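Local coordinates for protein SAM-dependent methyltransferase (Exiguobacterium sibiricum 255-15, PDB 3D2L) that probably transfers a methyl group from S-adenosylmethionine to a substrate not yet identified, at residues Y161-D166 with V174-T179. Numbering follows the deposited sequence.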
loop_
_atom_site.group_PDB
_atom_site.type_symbol
_atom_site.label_atom_id
_atom_site.label_comp_id
_atom_site.label_asym_id
_atom_site.label_seq_id
_atom_site.Cartn_x
_atom_site.Cartn_y
_atom_site.Cartn_z
ATOM N N TYR A 161 -11.481 -1.845 -17.431
ATOM C CA TYR A 161 -10.057 -2.149 -17.546
ATOM C C TYR A 161 -9.812 -3.595 -17.900
ATOM O O TYR A 161 -10.639 -4.474 -17.662
ATOM C CB TYR A 161 -9.283 -1.831 -16.245
ATOM C CG TYR A 161 -9.573 -2.772 -15.080
ATOM C CD1 TYR A 161 -8.899 -3.968 -14.952
ATOM C CD2 TYR A 161 -10.545 -2.459 -14.114
ATOM C CE1 TYR A 161 -9.159 -4.844 -13.914
ATOM C CE2 TYR A 161 -10.812 -3.330 -13.064
ATOM C CZ TYR A 161 -10.102 -4.520 -12.965
ATOM O OH TYR A 161 -10.332 -5.426 -11.944
ATOM N N ILE A 162 -8.650 -3.799 -18.492
ATOM C CA ILE A 162 -8.122 -5.106 -18.839
ATOM C C ILE A 162 -6.733 -5.087 -18.177
ATOM O O ILE A 162 -5.906 -4.202 -18.417
ATOM C CB ILE A 162 -8.001 -5.345 -20.344
ATOM C CG1 ILE A 162 -9.400 -5.397 -20.975
ATOM C CG2 ILE A 162 -7.295 -6.663 -20.612
ATOM C CD1 ILE A 162 -9.438 -5.454 -22.534
ATOM N N TRP A 163 -6.504 -6.077 -17.344
ATOM C CA TRP A 163 -5.278 -6.209 -16.578
ATOM C C TRP A 163 -4.636 -7.565 -16.791
ATOM O O TRP A 163 -5.241 -8.593 -16.520
ATOM C CB TRP A 163 -5.636 -5.980 -15.128
ATOM C CG TRP A 163 -4.615 -6.344 -14.089
ATOM C CD1 TRP A 163 -3.296 -6.600 -14.264
ATOM C CD2 TRP A 163 -4.828 -6.309 -12.673
ATOM N NE1 TRP A 163 -2.690 -6.836 -13.052
ATOM C CE2 TRP A 163 -3.596 -6.640 -12.056
ATOM C CE3 TRP A 163 -5.944 -6.064 -11.870
ATOM C CZ2 TRP A 163 -3.447 -6.747 -10.671
ATOM C CZ3 TRP A 163 -5.798 -6.150 -10.492
ATOM C CH2 TRP A 163 -4.547 -6.493 -9.905
ATOM N N PHE A 164 -3.423 -7.550 -17.340
ATOM C CA PHE A 164 -2.631 -8.748 -17.525
ATOM C C PHE A 164 -1.547 -8.746 -16.452
ATOM O O PHE A 164 -0.837 -7.756 -16.283
ATOM C CB PHE A 164 -1.930 -8.797 -18.876
ATOM C CG PHE A 164 -2.875 -8.717 -20.053
ATOM C CD1 PHE A 164 -3.931 -9.609 -20.176
ATOM C CD2 PHE A 164 -2.672 -7.789 -21.062
ATOM C CE1 PHE A 164 -4.805 -9.536 -21.264
ATOM C CE2 PHE A 164 -3.534 -7.725 -22.146
ATOM C CZ PHE A 164 -4.594 -8.596 -22.241
ATOM N N ALA A 165 -1.400 -9.868 -15.768
ATOM C CA ALA A 165 -0.428 -10.005 -14.696
ATOM C C ALA A 165 0.467 -11.145 -15.107
ATOM O O ALA A 165 0.006 -12.278 -15.265
ATOM C CB ALA A 165 -1.138 -10.294 -13.400
ATOM N N ASP A 166 1.739 -10.830 -15.359
ATOM C CA ASP A 166 2.732 -11.808 -15.808
ATOM C C ASP A 166 4.043 -11.723 -15.028
ATOM O O ASP A 166 4.408 -10.653 -14.597
ATOM C CB ASP A 166 3.061 -11.562 -17.276
ATOM C CG ASP A 166 1.922 -11.897 -18.191
ATOM O OD1 ASP A 166 1.815 -13.080 -18.564
ATOM O OD2 ASP A 166 1.170 -10.977 -18.568
ATOM N N VAL A 174 6.379 -9.210 -10.830
ATOM C CA VAL A 174 5.210 -9.216 -11.706
ATOM C C VAL A 174 5.201 -7.897 -12.452
ATOM O O VAL A 174 5.633 -6.871 -11.909
ATOM C CB VAL A 174 3.867 -9.389 -10.911
ATOM C CG1 VAL A 174 3.739 -8.324 -9.878
ATOM C CG2 VAL A 174 2.633 -9.288 -11.793
ATOM N N VAL A 175 4.775 -7.961 -13.718
ATOM C CA VAL A 175 4.546 -6.802 -14.573
ATOM C C VAL A 175 3.033 -6.764 -14.763
ATOM O O VAL A 175 2.443 -7.723 -15.249
ATOM C CB VAL A 175 5.237 -6.939 -15.972
ATOM C CG1 VAL A 175 4.945 -5.728 -16.833
ATOM C CG2 VAL A 175 6.728 -7.124 -15.825
ATOM N N HIS A 176 2.393 -5.693 -14.300
ATOM C CA HIS A 176 0.950 -5.511 -14.476
ATOM C C HIS A 176 0.726 -4.586 -15.647
ATOM O O HIS A 176 1.062 -3.398 -15.558
ATOM C CB HIS A 176 0.322 -4.832 -13.248
ATOM C CG HIS A 176 0.541 -5.577 -11.978
ATOM N ND1 HIS A 176 0.071 -6.855 -11.772
ATOM C CD2 HIS A 176 1.170 -5.214 -10.831
ATOM C CE1 HIS A 176 0.413 -7.251 -10.556
ATOM N NE2 HIS A 176 1.055 -6.261 -9.956
ATOM N N GLU A 177 0.177 -5.113 -16.745
ATOM C CA GLU A 177 -0.129 -4.295 -17.924
ATOM C C GLU A 177 -1.586 -3.949 -17.852
ATOM O O GLU A 177 -2.439 -4.807 -18.007
ATOM C CB GLU A 177 0.196 -5.026 -19.214
ATOM C CG GLU A 177 1.677 -5.303 -19.368
ATOM C CD GLU A 177 2.491 -4.102 -19.791
ATOM O OE1 GLU A 177 2.012 -2.948 -19.651
ATOM O OE2 GLU A 177 3.622 -4.324 -20.298
ATOM N N LEU A 178 -1.854 -2.674 -17.585
ATOM C CA LEU A 178 -3.203 -2.171 -17.455
ATOM C C LEU A 178 -3.627 -1.344 -18.653
ATOM O O LEU A 178 -2.832 -0.577 -19.204
ATOM C CB LEU A 178 -3.326 -1.290 -16.220
ATOM C CG LEU A 178 -3.670 -1.897 -14.867
ATOM C CD1 LEU A 178 -5.141 -2.382 -14.862
ATOM C CD2 LEU A 178 -2.717 -2.997 -14.556
ATOM N N THR A 179 -4.891 -1.512 -19.044
ATOM C CA THR A 179 -5.515 -0.684 -20.073
ATOM C C THR A 179 -6.848 -0.245 -19.480
ATOM O O THR A 179 -7.618 -1.084 -19.071
ATOM C CB THR A 179 -5.734 -1.416 -21.389
ATOM O OG1 THR A 179 -4.464 -1.637 -22.016
ATOM C CG2 THR A 179 -6.598 -0.562 -22.390
HETATM O O HOH W 1 -3.979 -4.559 -20.522
HETATM O O HOH W 2 1.754 -8.462 -17.914
#
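The indole of Trp-163 has Leu-178 over one face and His-176 at its edge. Methyl CD2 of Leu-178 sits 3.9 Å from the centroid of the five-membered ring, 22° off its normal, in a CH-pi contact, while CD1 of the same leucine packs against CB of Trp-163. At the pyrrole edge, ND1 of His-176 lies in the indole plane, 3.0 Å from NE1 of Trp-163, with the two ring planes turned 80° apart. CG of Trp-163 is anti to the backbone N (chi1 167°), and the side chain runs side by side with those of Leu-178 and His-176, pointing the same way; Tyr-152 meets the indole edge-to-face. CB of Ala-165 lies at the edge of the imidazole, 4.0 Å from His-176 ND1, and NE2 of His-176 is hydrogen-bonded to Gln-198. An alanine in place of Trp-163 would probably leave the Leu-178 CD2 methyl without its aromatic seat and His-176 ND1 without its indole neighbour. Strands 159-167 and 173-183 form a beta hairpin at the middle of a four-stranded antiparallel sheet, separate from the mixed seven-stranded sheet of the Rossmann-like methyltransferase fold. Paired backbone hydrogen bonds join Ile-162 with Thr-179, Phe-164 with Glu-177 and Asp-166 with Val-175. On the face carrying these residues, water 1 donates to Ile-162 O at 2.9 Å and weakly to Thr-179 OG1, which also bonds Asp-193, whereas OE1 of Glu-177 turns to Thr-195 on strand 189-199.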